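Local structure of Pre-mRNA splicing factor PRP8 (Cyanidioschyzon merolae, 6NQI) at residues W7-A19 / Q73-Q86. The protein probably binds U1, U2, U5 and U6 snRNAs and intronic pre-mRNA as a core spliceosomal factor, of which this piece is the RNase H-like domain. Numbering follows the deposited sequence.
Sequences WRQRLWIVDDRTA and QPTEELPRGIVLAQ. With BME (beta-mercaptoethanol), chain C.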
loop_
_atom_site.group_PDB
_atom_site.type_symbol
_atom_site.label_atom_id
_atom_site.label_comp_id
_atom_site.label_asym_id
_atom_site.label_seq_id
_atom_site.Cartn_x
_atom_site.Cartn_y
_atom_site.Cartn_z
ATOM N N TRP A 7 -7.566 9.993 -7.730
ATOM C CA TRP A 7 -8.942 9.518 -7.836
ATOM C C TRP A 7 -9.424 9.385 -9.283
ATOM O O TRP A 7 -10.523 8.857 -9.499
ATOM C CB TRP A 7 -9.894 10.465 -7.086
ATOM C CG TRP A 7 -10.273 11.702 -7.901
ATOM C CD1 TRP A 7 -9.574 12.863 -8.034
ATOM C CD2 TRP A 7 -11.472 11.871 -8.695
ATOM N NE1 TRP A 7 -10.242 13.723 -8.866
ATOM C CE2 TRP A 7 -11.409 13.138 -9.283
ATOM C CE3 TRP A 7 -12.591 11.062 -8.967
ATOM C CZ2 TRP A 7 -12.424 13.622 -10.115
ATOM C CZ3 TRP A 7 -13.588 11.556 -9.814
ATOM C CH2 TRP A 7 -13.491 12.816 -10.377
ATOM N N ARG A 8 -8.638 9.838 -10.271
ATOM C CA ARG A 8 -9.068 9.781 -11.671
ATOM C C ARG A 8 -9.348 8.362 -12.142
ATOM O O ARG A 8 -10.462 8.040 -12.575
ATOM C CB ARG A 8 -8.000 10.388 -12.583
ATOM C CG ARG A 8 -8.144 11.838 -12.975
ATOM C CD ARG A 8 -8.562 12.752 -11.858
ATOM N NE ARG A 8 -8.674 14.116 -12.360
ATOM C CZ ARG A 8 -9.738 14.589 -12.995
ATOM N NH1 ARG A 8 -10.783 13.802 -13.216
ATOM N NH2 ARG A 8 -9.752 15.847 -13.416
ATOM N N GLN A 9 -8.325 7.528 -12.139
ATOM C CA GLN A 9 -8.382 6.178 -12.662
ATOM C C GLN A 9 -8.029 5.164 -11.581
ATOM O O GLN A 9 -7.696 5.509 -10.450
ATOM C CB GLN A 9 -7.445 6.049 -13.856
ATOM C CG GLN A 9 -6.084 6.658 -13.593
ATOM C CD GLN A 9 -5.492 7.275 -14.843
ATOM O OE1 GLN A 9 -6.050 7.138 -15.933
ATOM N NE2 GLN A 9 -4.363 7.965 -14.694
ATOM N N ARG A 10 -8.108 3.893 -11.957
ATOM C CA ARG A 10 -7.683 2.781 -11.114
ATOM C C ARG A 10 -6.164 2.660 -11.260
ATOM O O ARG A 10 -5.673 2.124 -12.252
ATOM C CB ARG A 10 -8.399 1.490 -11.520
ATOM C CG ARG A 10 -8.245 0.286 -10.536
ATOM C CD ARG A 10 -8.885 -1.022 -11.061
ATOM N NE ARG A 10 -10.335 -1.059 -10.899
ATOM C CZ ARG A 10 -10.989 -1.667 -9.902
ATOM N NH1 ARG A 10 -10.313 -2.324 -8.961
ATOM N NH2 ARG A 10 -12.332 -1.612 -9.845
ATOM N N LEU A 11 -5.420 3.228 -10.303
ATOM C CA LEU A 11 -3.964 3.142 -10.184
ATOM C C LEU A 11 -3.545 2.181 -9.056
ATOM O O LEU A 11 -4.308 1.911 -8.122
ATOM C CB LEU A 11 -3.352 4.521 -9.905
ATOM C CG LEU A 11 -3.292 5.625 -10.948
ATOM C CD1 LEU A 11 -2.486 6.843 -10.469
ATOM C CD2 LEU A 11 -2.630 5.023 -12.168
ATOM N N TRP A 12 -2.318 1.650 -9.148
ATOM C CA TRP A 12 -1.718 0.842 -8.078
ATOM C C TRP A 12 -0.459 1.537 -7.587
ATOM O O TRP A 12 0.530 1.619 -8.322
ATOM C CB TRP A 12 -1.382 -0.581 -8.536
ATOM C CG TRP A 12 -2.560 -1.510 -8.543
ATOM C CD1 TRP A 12 -3.844 -1.180 -8.282
ATOM C CD2 TRP A 12 -2.559 -2.916 -8.826
ATOM N NE1 TRP A 12 -4.652 -2.284 -8.368
ATOM C CE2 TRP A 12 -3.892 -3.362 -8.712
ATOM C CE3 TRP A 12 -1.553 -3.849 -9.136
ATOM C CZ2 TRP A 12 -4.261 -4.684 -8.911
ATOM C CZ3 TRP A 12 -1.917 -5.187 -9.335
ATOM C CH2 TRP A 12 -3.263 -5.584 -9.227
ATOM N N ILE A 13 -0.488 2.021 -6.350
ATOM C CA ILE A 13 0.696 2.573 -5.708
ATOM C C ILE A 13 1.408 1.435 -4.958
ATOM O O ILE A 13 0.840 0.823 -4.038
ATOM C CB ILE A 13 0.327 3.715 -4.750
ATOM C CG1 ILE A 13 -0.730 4.671 -5.331
ATOM C CG2 ILE A 13 1.566 4.523 -4.458
ATOM C CD1 ILE A 13 -0.295 5.556 -6.510
ATOM N N VAL A 14 2.638 1.125 -5.358
ATOM C CA VAL A 14 3.374 0.017 -4.774
ATOM C C VAL A 14 4.547 0.561 -3.973
ATOM O O VAL A 14 5.348 1.356 -4.489
ATOM C CB VAL A 14 3.843 -0.969 -5.848
ATOM C CG1 VAL A 14 4.292 -2.296 -5.154
ATOM C CG2 VAL A 14 2.747 -1.153 -6.920
ATOM N N ASP A 15 4.617 0.169 -2.700
ATOM C CA ASP A 15 5.640 0.642 -1.768
ATOM C C ASP A 15 6.238 -0.579 -1.079
ATOM O O ASP A 15 5.542 -1.283 -0.334
ATOM C CB ASP A 15 5.034 1.629 -0.759
ATOM C CG ASP A 15 6.080 2.389 0.051
ATOM O OD1 ASP A 15 7.244 1.954 0.136
ATOM O OD2 ASP A 15 5.742 3.460 0.608
ATOM N N ASP A 16 7.515 -0.844 -1.333
ATOM C CA ASP A 16 8.178 -1.986 -0.721
ATOM C C ASP A 16 9.273 -1.568 0.248
ATOM O O ASP A 16 10.014 -2.418 0.730
ATOM C CB ASP A 16 8.719 -2.930 -1.806
ATOM C CG ASP A 16 9.901 -2.352 -2.564
ATOM O OD1 ASP A 16 10.133 -1.121 -2.492
ATOM O OD2 ASP A 16 10.581 -3.141 -3.265
ATOM N N ARG A 17 9.341 -0.288 0.596
ATOM C CA ARG A 17 10.390 0.244 1.454
ATOM C C ARG A 17 10.433 -0.391 2.851
ATOM O O ARG A 17 11.375 -0.120 3.610
ATOM C CB ARG A 17 10.220 1.753 1.557
ATOM C CG ARG A 17 10.578 2.448 0.289
ATOM C CD ARG A 17 10.328 3.925 0.374
ATOM N NE ARG A 17 8.910 4.258 0.276
ATOM C CZ ARG A 17 8.470 5.511 0.170
ATOM N NH1 ARG A 17 9.358 6.504 0.149
ATOM N NH2 ARG A 17 7.165 5.771 0.068
ATOM N N THR A 18 9.440 -1.203 3.210
ATOM C CA THR A 18 9.434 -1.994 4.433
ATOM C C THR A 18 9.415 -3.485 4.109
ATOM O O THR A 18 8.792 -4.293 4.806
ATOM C CB THR A 18 8.238 -1.634 5.314
ATOM O OG1 THR A 18 7.018 -1.890 4.602
ATOM C CG2 THR A 18 8.311 -0.189 5.762
ATOM N N ALA A 19 10.140 -3.891 3.075
ATOM C CA ALA A 19 10.167 -5.315 2.794
ATOM C C ALA A 19 11.174 -6.021 3.699
ATOM O O ALA A 19 10.954 -7.175 4.088
ATOM C CB ALA A 19 10.478 -5.550 1.316
ATOM N N GLN A 73 -6.213 -10.655 -10.943
ATOM C CA GLN A 73 -7.257 -9.669 -11.209
ATOM C C GLN A 73 -8.017 -9.980 -12.491
ATOM O O GLN A 73 -7.436 -10.490 -13.455
ATOM C CB GLN A 73 -6.662 -8.269 -11.331
ATOM C CG GLN A 73 -6.065 -7.717 -10.037
ATOM C CD GLN A 73 -7.093 -7.451 -8.975
ATOM O OE1 GLN A 73 -7.859 -6.513 -9.122
ATOM N NE2 GLN A 73 -7.103 -8.237 -7.887
ATOM N N PRO A 74 -9.321 -9.718 -12.512
ATOM C CA PRO A 74 -10.064 -9.750 -13.781
ATOM C C PRO A 74 -9.621 -8.610 -14.689
ATOM O O PRO A 74 -9.086 -7.595 -14.239
ATOM C CB PRO A 74 -11.526 -9.583 -13.348
ATOM C CG PRO A 74 -11.545 -9.946 -11.897
ATOM C CD PRO A 74 -10.211 -9.519 -11.355
ATOM N N THR A 75 -9.857 -8.778 -15.990
ATOM C CA THR A 75 -9.411 -7.757 -16.937
ATOM C C THR A 75 -10.114 -6.414 -16.710
ATOM O O THR A 75 -9.508 -5.358 -16.923
ATOM C CB THR A 75 -9.619 -8.242 -18.369
ATOM O OG1 THR A 75 -10.986 -8.621 -18.543
ATOM C CG2 THR A 75 -8.724 -9.438 -18.660
ATOM N N GLU A 76 -11.377 -6.424 -16.277
ATOM C CA GLU A 76 -12.047 -5.167 -15.951
ATOM C C GLU A 76 -11.519 -4.506 -14.679
ATOM O O GLU A 76 -11.841 -3.342 -14.428
ATOM C CB GLU A 76 -13.569 -5.359 -15.892
ATOM C CG GLU A 76 -14.213 -5.658 -17.280
ATOM C CD GLU A 76 -14.148 -7.113 -17.711
ATOM O OE1 GLU A 76 -13.213 -7.824 -17.268
ATOM O OE2 GLU A 76 -15.020 -7.523 -18.520
ATOM N N GLU A 77 -10.743 -5.199 -13.852
ATOM C CA GLU A 77 -10.251 -4.598 -12.621
ATOM C C GLU A 77 -8.738 -4.403 -12.634
ATOM O O GLU A 77 -8.136 -4.153 -11.584
ATOM C CB GLU A 77 -10.644 -5.437 -11.413
ATOM C CG GLU A 77 -12.105 -5.439 -11.032
ATOM C CD GLU A 77 -12.331 -6.323 -9.810
ATOM O OE1 GLU A 77 -13.032 -7.352 -9.937
ATOM O OE2 GLU A 77 -11.770 -5.998 -8.728
ATOM N N LEU A 78 -8.116 -4.497 -13.804
ATOM C CA LEU A 78 -6.685 -4.270 -13.910
ATOM C C LEU A 78 -6.403 -2.784 -13.741
ATOM O O LEU A 78 -7.195 -1.953 -14.183
ATOM C CB LEU A 78 -6.181 -4.725 -15.270
ATOM C CG LEU A 78 -6.205 -6.230 -15.534
ATOM C CD1 LEU A 78 -5.831 -6.487 -16.989
ATOM C CD2 LEU A 78 -5.298 -6.987 -14.571
ATOM N N PRO A 79 -5.306 -2.413 -13.107
ATOM C CA PRO A 79 -5.015 -0.988 -12.959
ATOM C C PRO A 79 -4.684 -0.340 -14.299
ATOM O O PRO A 79 -4.125 -0.966 -15.200
ATOM C CB PRO A 79 -3.814 -0.969 -12.005
ATOM C CG PRO A 79 -3.153 -2.249 -12.235
ATOM C CD PRO A 79 -4.258 -3.238 -12.486
ATOM N N ARG A 80 -5.072 0.922 -14.432
ATOM C CA ARG A 80 -4.711 1.702 -15.608
ATOM C C ARG A 80 -3.301 2.268 -15.519
ATOM O O ARG A 80 -2.797 2.791 -16.515
ATOM C CB ARG A 80 -5.752 2.806 -15.845
ATOM C CG ARG A 80 -7.054 2.230 -16.391
ATOM C CD ARG A 80 -8.198 3.203 -16.282
ATOM N NE ARG A 80 -8.774 3.544 -17.594
ATOM C CZ ARG A 80 -9.704 4.482 -17.781
ATOM N NH1 ARG A 80 -10.162 5.188 -16.747
ATOM N NH2 ARG A 80 -10.181 4.722 -19.005
ATOM N N GLY A 81 -2.668 2.181 -14.356
ATOM C CA GLY A 81 -1.280 2.570 -14.172
ATOM C C GLY A 81 -0.720 1.939 -12.914
ATOM O O GLY A 81 -1.466 1.519 -12.022
ATOM N N ILE A 82 0.606 1.808 -12.876
ATOM C CA ILE A 82 1.328 1.254 -11.730
ATOM C C ILE A 82 2.381 2.269 -11.327
ATOM O O ILE A 82 3.189 2.673 -12.166
ATOM C CB ILE A 82 1.978 -0.097 -12.062
ATOM C CG1 ILE A 82 0.892 -1.141 -12.329
ATOM C CG2 ILE A 82 2.928 -0.502 -10.943
ATOM C CD1 ILE A 82 1.346 -2.335 -13.143
ATOM N N VAL A 83 2.374 2.689 -10.067
ATOM C CA VAL A 83 3.323 3.691 -9.584
ATOM C C VAL A 83 4.171 3.043 -8.497
ATOM O O VAL A 83 3.638 2.624 -7.461
ATOM C CB VAL A 83 2.614 4.951 -9.048
ATOM C CG1 VAL A 83 3.625 6.067 -8.760
ATOM C CG2 VAL A 83 1.498 5.416 -9.972
ATOM N N LEU A 84 5.482 2.978 -8.718
ATOM C CA LEU A 84 6.420 2.368 -7.787
ATOM C C LEU A 84 7.062 3.430 -6.915
ATOM O O LEU A 84 7.455 4.498 -7.398
ATOM C CB LEU A 84 7.519 1.598 -8.518
ATOM C CG LEU A 84 7.057 0.534 -9.500
ATOM C CD1 LEU A 84 8.232 -0.062 -10.253
ATOM C CD2 LEU A 84 6.293 -0.536 -8.738
ATOM N N ALA A 85 7.145 3.135 -5.621
ATOM C CA ALA A 85 7.785 4.071 -4.711
ATOM C C ALA A 85 9.292 4.093 -4.918
ATOM O O ALA A 85 9.920 5.141 -4.754
ATOM C CB ALA A 85 7.434 3.730 -3.265
ATOM N N GLN A 86 9.895 2.951 -5.261
ATOM C CA GLN A 86 11.338 2.863 -5.472
ATOM C C GLN A 86 11.653 2.529 -6.927
ATOM O O GLN A 86 11.159 1.534 -7.471
ATOM C CB GLN A 86 11.973 1.837 -4.529
ATOM C CG GLN A 86 12.258 2.418 -3.148
ATOM C CD GLN A 86 12.925 1.429 -2.192
ATOM O OE1 GLN A 86 12.676 0.224 -2.253
ATOM N NE2 GLN A 86 13.772 1.946 -1.298
HETATM C C1 BME C . 7.675 -0.929 -4.813
HETATM C C2 BME C . 8.482 -1.374 -6.017
HETATM O O1 BME C . 8.422 0.122 -4.254
HETATM S S2 BME C . 7.960 -2.955 -6.728
#
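With CG turned anti to its carbonyl carbon (chi1 -81°), Trp12 spreads its indole beneath Pro79; Pro79 CG lies 3.5 Å from Trp12 CD2, over the middle of one face. Pro79 CB sits almost on the normal of the five-membered ring, 3.7 Å from its centroid, a CH-pi contact that suits a compact, rigid proline ring, which can lay its CH groups on the indole face. Gln73 CG reaches the far edge of the indole, while Phe39 meets the ring and Glu32 takes the NE1 hydrogen. An alanine in place of Trp12 would probably open a gap under Pro79 and leave Glu32 without its indole partner. Arg10 runs out extended, then bends at chi3 (-79°), bringing one guanidinium face against Glu77 CA; the 4.0 Å from Arg10 NH1 to Glu77 OE2 is a long salt bridge of charge alone, and Arg10 NH1 has its stronger partner in Glu32. Strands 11-16 and 81-84 are parallel neighbours in the mixed sheet of this RNase H-like domain, 81-84 lying between 11-21 and the edge strand 107-108; two hairpin strands and helix 54-71 join them, the helix packing against the face carrying Trp12 and Val14. Trp12 O receives Val83 N at 2.8 Å in a nearly straight bond (179°), and Val83 O receives Val14 N. Beta-branched Ile13, Val14 and Val83 suit the extended strands: Ile13 CD1 lies 3.9 Å from Val83 CG2 on one face, and Leu84 packs beside Val14 on the other. Leu11 CD2 lies against Gly81 CA, where the backbone carries no side chain. Farther along, Ala85 CB fits over the Arg17 guanidinium, which grips Asp15 side-on through NE and NH2; Asp15 OD1 also accepts Arg17 N, forming an Asx turn.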